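PDB 2VVF: major capsid protein P2 from Pseudoalteromonas phage pm2, which forms the trimeric building block of the phage's outer protein shell, each subunit folding as a double jelly-roll. Local coordinates for residues Ser37-Thr40 and Pro41-Lys45; Thr61-Asp64 and Leu65-Glu68. All coordinates share one frame; numbering follows the deposited sequence.

Interaction 1: residues Ser37-Thr40 and Pro41-Lys45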
ATOM      1  N   SER A  37      17.331  -0.100  25.939  1.00 28.29           N
ATOM      2  CA  SER A  37      16.670   0.136  27.215  1.00 28.19           C
ATOM      3  C   SER A  37      17.692   0.700  28.196  1.00 32.34           C
ATOM      4  O   SER A  37      18.885   0.415  28.090  1.00 31.94           O
ATOM      5  CB  SER A  37      16.055  -1.158  27.756  1.00 31.76           C
ATOM      6  OG  SER A  37      17.002  -1.911  28.494  1.00 41.24           O
ATOM      7  N   GLY A  38      17.228   1.524  29.129  1.00 29.05           N
ATOM      8  CA  GLY A  38      18.118   2.145  30.102  1.00 28.92           C
ATOM      9  C   GLY A  38      18.880   3.291  29.441  1.00 33.02           C
ATOM     10  O   GLY A  38      19.873   3.787  29.975  1.00 32.53           O
ATOM     11  N   VAL A  39      18.404   3.701  28.271  1.00 29.64           N
ATOM     12  CA  VAL A  39      19.019   4.789  27.520  1.00 29.37           C
ATOM     13  C   VAL A  39      18.039   5.311  26.476  1.00 33.15           C
ATOM     14  O   VAL A  39      17.224   4.556  25.951  1.00 32.55           O
ATOM     15  CB  VAL A  39      20.342   4.340  26.857  1.00 33.17           C
ATOM     16  CG1 VAL A  39      20.075   3.297  25.777  1.00 32.93           C
ATOM     17  CG2 VAL A  39      21.078   5.532  26.277  1.00 32.93           C
ATOM     18  N   THR A  40      18.120   6.605  26.181  1.00 30.01           N
ATOM     19  CA  THR A  40      17.250   7.215  25.183  1.00 29.92           C
ATOM     20  C   THR A  40      17.943   7.220  23.825  1.00 34.31           C
ATOM     21  O   THR A  40      19.171   7.172  23.745  1.00 33.91           O
ATOM     22  CB  THR A  40      16.810   8.635  25.598  1.00 36.87           C
ATOM     23  OG1 THR A  40      17.841   9.577  25.273  1.00 36.03           O
ATOM     24  CG2 THR A  40      16.522   8.693  27.089  1.00 34.91           C
ATOM     25  N   PRO A  41      17.153   7.268  22.757  1.00 31.10           N
ATOM     26  CA  PRO A  41      17.707   7.282  21.408  1.00 30.94           C
ATOM     27  C   PRO A  41      18.637   8.477  21.228  1.00 34.57           C
ATOM     28  O   PRO A  41      19.628   8.403  20.501  1.00 34.12           O
ATOM     29  CB  PRO A  41      16.465   7.436  20.527  1.00 32.67           C
ATOM     30  CG  PRO A  41      15.372   6.823  21.322  1.00 37.04           C
ATOM     31  CD  PRO A  41      15.684   7.155  22.753  1.00 32.56           C
ATOM     32  N   SER A  42      18.314   9.571  21.909  1.00 31.06           N
ATOM     33  CA  SER A  42      19.119  10.785  21.838  1.00 30.90           C
ATOM     34  C   SER A  42      20.414  10.628  22.631  1.00 34.52           C
ATOM     35  O   SER A  42      21.349  11.414  22.473  1.00 34.15           O
ATOM     36  CB  SER A  42      18.322  11.988  22.351  1.00 34.55           C
ATOM     37  OG  SER A  42      16.928  11.762  22.232  1.00 43.89           O
ATOM     38  N   GLN A  43      20.464   9.604  23.477  1.00 30.64           N
ATOM     39  CA  GLN A  43      21.649   9.335  24.282  1.00 30.12           C
ATOM     40  C   GLN A  43      22.625   8.420  23.545  1.00 33.65           C
ATOM     41  O   GLN A  43      23.724   8.149  24.029  1.00 33.41           O
ATOM     42  CB  GLN A  43      21.266   8.752  25.645  1.00 31.29           C
ATOM     43  CG  GLN A  43      21.199   9.791  26.757  1.00 39.14           C
ATOM     44  CD  GLN A  43      20.382   9.330  27.947  1.00 53.47           C
ATOM     45  OE1 GLN A  43      19.894   8.199  27.983  1.00 47.87           O
ATOM     46  NE2 GLN A  43      20.229  10.207  28.934  1.00 45.05           N
ATOM     47  N   ILE A  44      22.218   7.956  22.368  1.00 29.71           N
ATOM     48  CA  ILE A  44      23.072   7.121  21.527  1.00 29.26           C
ATOM     49  C   ILE A  44      23.584   8.032  20.419  1.00 32.91           C
ATOM     50  O   ILE A  44      22.937   8.193  19.382  1.00 32.31           O
ATOM     51  CB  ILE A  44      22.306   5.914  20.955  1.00 32.17           C
ATOM     52  CG1 ILE A  44      21.775   5.032  22.087  1.00 32.50           C
ATOM     53  CG2 ILE A  44      23.198   5.112  20.021  1.00 32.61           C
ATOM     54  CD1 ILE A  44      22.844   4.223  22.786  1.00 39.33           C
ATOM     55  N   LYS A  45      24.720   8.674  20.672  1.00 29.44           N
ATOM     56  CA  LYS A  45      25.276   9.653  19.746  1.00 29.12           C
ATOM     57  C   LYS A  45      26.266   9.133  18.711  1.00 32.85           C
ATOM     58  O   LYS A  45      26.775   8.019  18.813  1.00 32.19           O
ATOM     59  CB  LYS A  45      25.894  10.819  20.520  1.00 31.55           C
ATOM     60  CG  LYS A  45      25.098  11.239  21.748  1.00 44.79           C
ATOM     61  CD  LYS A  45      25.957  12.039  22.717  1.00 54.83           C
ATOM     62  CE  LYS A  45      27.061  11.179  23.311  1.00 66.51           C
ATOM     63  NZ  LYS A  45      28.053  11.988  24.076  1.00 75.58           N
TER
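Gln-43 folds back over the residues just ahead of its 3-10 turn and takes hold of Thr-40 twice, once through its backbone and once through its amide. Its CB lies 3.3 Å from CG2 of Val-39, the methyl that stands anti to the valine's backbone N. From CB the chain runs on nearly extended (chi2 160°), sliding past the valine in the opposite direction, with CG and CD passing beside the OG1 of Thr-40. At the tip, OE1 receives the backbone N-H of Thr-40 at 3.0 Å in an almost straight bond (167° at the hydrogen), the donor sitting somewhat off the amide plane. OE1 also touches two methyls, CG2 of Val-39 at 3.4 Å and CG2 of Thr-40 at 3.5 Å. The second bond runs the other way: the N-H of Gln-43 reaches Thr-40 O at 2.8 Å, approaching from above the carbonyl plane and closing the turn around Pro-41 and Ser-42. CD1 of Ile-44 also meets CG2 of Val-39 at 4.1 Å. The whole turn bridges strand 28-37 and strand 44-51; Pro-41 packs on Asn-63 and Ile-66 of helix 63-71, while Gln-43 touches the loop at Asp-121 and Ala-123.

Interaction 2: residues Thr61-Asp64 and Leu65-Glu68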
ATOM      1  N   THR A  61      22.336  11.336  16.349  1.00 25.67           N
ATOM      2  CA  THR A  61      21.826  10.519  17.447  1.00 25.43           C
ATOM      3  C   THR A  61      20.888   9.456  16.883  1.00 29.21           C
ATOM      4  O   THR A  61      20.423   9.568  15.749  1.00 28.70           O
ATOM      5  CB  THR A  61      21.131  11.361  18.534  1.00 33.09           C
ATOM      6  OG1 THR A  61      19.736  11.484  18.231  1.00 32.45           O
ATOM      7  CG2 THR A  61      21.755  12.741  18.629  1.00 31.51           C
ATOM      8  N   LEU A  62      20.626   8.422  17.673  1.00 25.85           N
ATOM      9  CA  LEU A  62      19.749   7.340  17.241  1.00 25.57           C
ATOM     10  C   LEU A  62      18.329   7.835  16.982  1.00 29.10           C
ATOM     11  O   LEU A  62      17.549   7.177  16.297  1.00 28.75           O
ATOM     12  CB  LEU A  62      19.739   6.210  18.273  1.00 25.57           C
ATOM     13  CG  LEU A  62      19.328   4.831  17.758  1.00 30.18           C
ATOM     14  CD1 LEU A  62      20.276   4.356  16.666  1.00 30.21           C
ATOM     15  CD2 LEU A  62      19.274   3.829  18.901  1.00 32.76           C
ATOM     16  N   ASN A  63      18.002   9.001  17.530  1.00 25.50           N
ATOM     17  CA  ASN A  63      16.677   9.584  17.356  1.00 25.20           C
ATOM     18  C   ASN A  63      16.430   9.992  15.909  1.00 29.19           C
ATOM     19  O   ASN A  63      15.287  10.060  15.461  1.00 28.76           O
ATOM     20  CB  ASN A  63      16.490  10.789  18.277  1.00 24.83           C
ATOM     21  CG  ASN A  63      15.052  11.265  18.322  1.00 39.64           C
ATOM     22  OD1 ASN A  63      14.133  10.475  18.530  1.00 32.48           O
ATOM     23  ND2 ASN A  63      14.850  12.560  18.108  1.00 29.70           N
ATOM     24  N   ASP A  64      17.509  10.268  15.186  1.00 25.86           N
ATOM     25  CA  ASP A  64      17.410  10.659  13.788  1.00 25.70           C
ATOM     26  C   ASP A  64      17.028   9.461  12.923  1.00 29.00           C
ATOM     27  O   ASP A  64      16.447   9.617  11.847  1.00 28.73           O
ATOM     28  CB  ASP A  64      18.726  11.275  13.307  1.00 27.76           C
ATOM     29  CG  ASP A  64      18.830  12.752  13.635  1.00 39.85           C
ATOM     30  OD1 ASP A  64      19.388  13.086  14.704  1.00 40.93           O
ATOM     31  OD2 ASP A  64      18.336  13.577  12.834  1.00 45.17           O
ATOM     32  N   LEU A  65      17.347   8.263  13.406  1.00 24.78           N
ATOM     33  CA  LEU A  65      17.002   7.040  12.693  1.00 24.26           C
ATOM     34  C   LEU A  65      15.524   6.745  12.926  1.00 27.98           C
ATOM     35  O   LEU A  65      14.837   6.208  12.055  1.00 27.65           O
ATOM     36  CB  LEU A  65      17.858   5.869  13.179  1.00 24.21           C
ATOM     37  CG  LEU A  65      17.548   4.500  12.564  1.00 28.61           C
ATOM     38  CD1 LEU A  65      17.835   4.490  11.070  1.00 28.60           C
ATOM     39  CD2 LEU A  65      18.316   3.394  13.268  1.00 30.49           C
ATOM     40  N   ILE A  66      15.040   7.126  14.105  1.00 24.21           N
ATOM     41  CA  ILE A  66      13.638   6.944  14.461  1.00 23.74           C
ATOM     42  C   ILE A  66      12.782   7.879  13.612  1.00 27.24           C
ATOM     43  O   ILE A  66      11.701   7.509  13.156  1.00 26.82           O
ATOM     44  CB  ILE A  66      13.406   7.206  15.961  1.00 26.76           C
ATOM     45  CG1 ILE A  66      13.977   6.062  16.802  1.00 27.04           C
ATOM     46  CG2 ILE A  66      11.925   7.401  16.242  1.00 27.41           C
ATOM     47  CD1 ILE A  66      13.946   6.328  18.291  1.00 32.85           C
ATOM     48  N   LEU A  67      13.282   9.094  13.401  1.00 23.40           N
ATOM     49  CA  LEU A  67      12.585  10.095  12.605  1.00 22.97           C
ATOM     50  C   LEU A  67      12.626   9.729  11.124  1.00 26.80           C
ATOM     51  O   LEU A  67      11.678   9.981  10.380  1.00 26.31           O
ATOM     52  CB  LEU A  67      13.200  11.476  12.834  1.00 22.98           C
ATOM     53  CG  LEU A  67      13.074  12.006  14.265  1.00 27.45           C
ATOM     54  CD1 LEU A  67      13.745  13.358  14.408  1.00 27.53           C
ATOM     55  CD2 LEU A  67      11.614  12.081  14.678  1.00 29.51           C
ATOM     56  N   GLU A  68      13.729   9.120  10.703  1.00 23.29           N
ATOM     57  CA  GLU A  68      13.884   8.691   9.321  1.00 22.99           C
ATOM     58  C   GLU A  68      12.813   7.659   8.984  1.00 26.91           C
ATOM     59  O   GLU A  68      12.221   7.693   7.905  1.00 26.71           O
ATOM     60  CB  GLU A  68      15.272   8.084   9.112  1.00 24.35           C
ATOM     61  CG  GLU A  68      15.408   7.242   7.856  1.00 33.57           C
ATOM     62  CD  GLU A  68      16.840   6.817   7.603  1.00 52.14           C
ATOM     63  OE1 GLU A  68      17.740   7.675   7.722  1.00 47.02           O
ATOM     64  OE2 GLU A  68      17.066   5.625   7.302  1.00 45.64           O
TER
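Leu-62 and Leu-65 lie side by side and point the same way, CD1 of Leu-62 lying 4.0 Å from CD2 of Leu-65, where the chain enters helix 63-71 in the first jelly-roll. Leu-62 O serves two donors: the N-H of Leu-65 at 3.1 Å and, weakly, that of Ile-66. The next two bonds follow the same i to i+4 pattern as the weak one: Leu-67 N donates to Asn-63 O at 3.0 Å, and Glu-68 N to Asp-64 O. Asn-63 holds its CG anti to the backbone N (chi1 -169°), which swings the amide toward the next turn: OD1 comes to CD1 of Ile-66, the two chains crossing at about a right angle, and ND2 lies 3.9 Å from CD1 of Leu-67. Farther out, strand 80-84 receives the apolar side, with Leu-62, Leu-65 and Ile-66 all on Val-81. The acids find partners elsewhere in the chain: OD2 of Asp-64 makes a salt bridge with Lys-178, a residue of the second jelly-roll, and OE1 of Glu-68 is hydrogen-bonded to the hydroxyl of Tyr-59. A capping bond lies at the entry to the helix: Thr-61, which precedes the turn, accepts the N-H of Asn-63 through OG1 at 3.1 Å, at an angle of 142° at the hydrogen.

How the interactions relate
Interaction 1 closes before interaction 2 opens, and strand 44-51, its hairpin partner 54-59 and the joining turns carry the chain from one to the other. Their centres are about 11 Å apart, and both belong to the N-terminal jelly-roll. They touch directly: Ile-44 O and Leu-62 N stand 2.9 Å apart, a probable backbone hydrogen bond, and CG of Pro-41 packs against CD1 of Ile-66 at 3.4 Å. The turn that leads into strand 44-51 is thus joined to the helix that follows the hairpin. Interaction 1 lies farther from the chain centre, whereas interaction 2 lies nearer to it, where its helix meets the second jelly-roll.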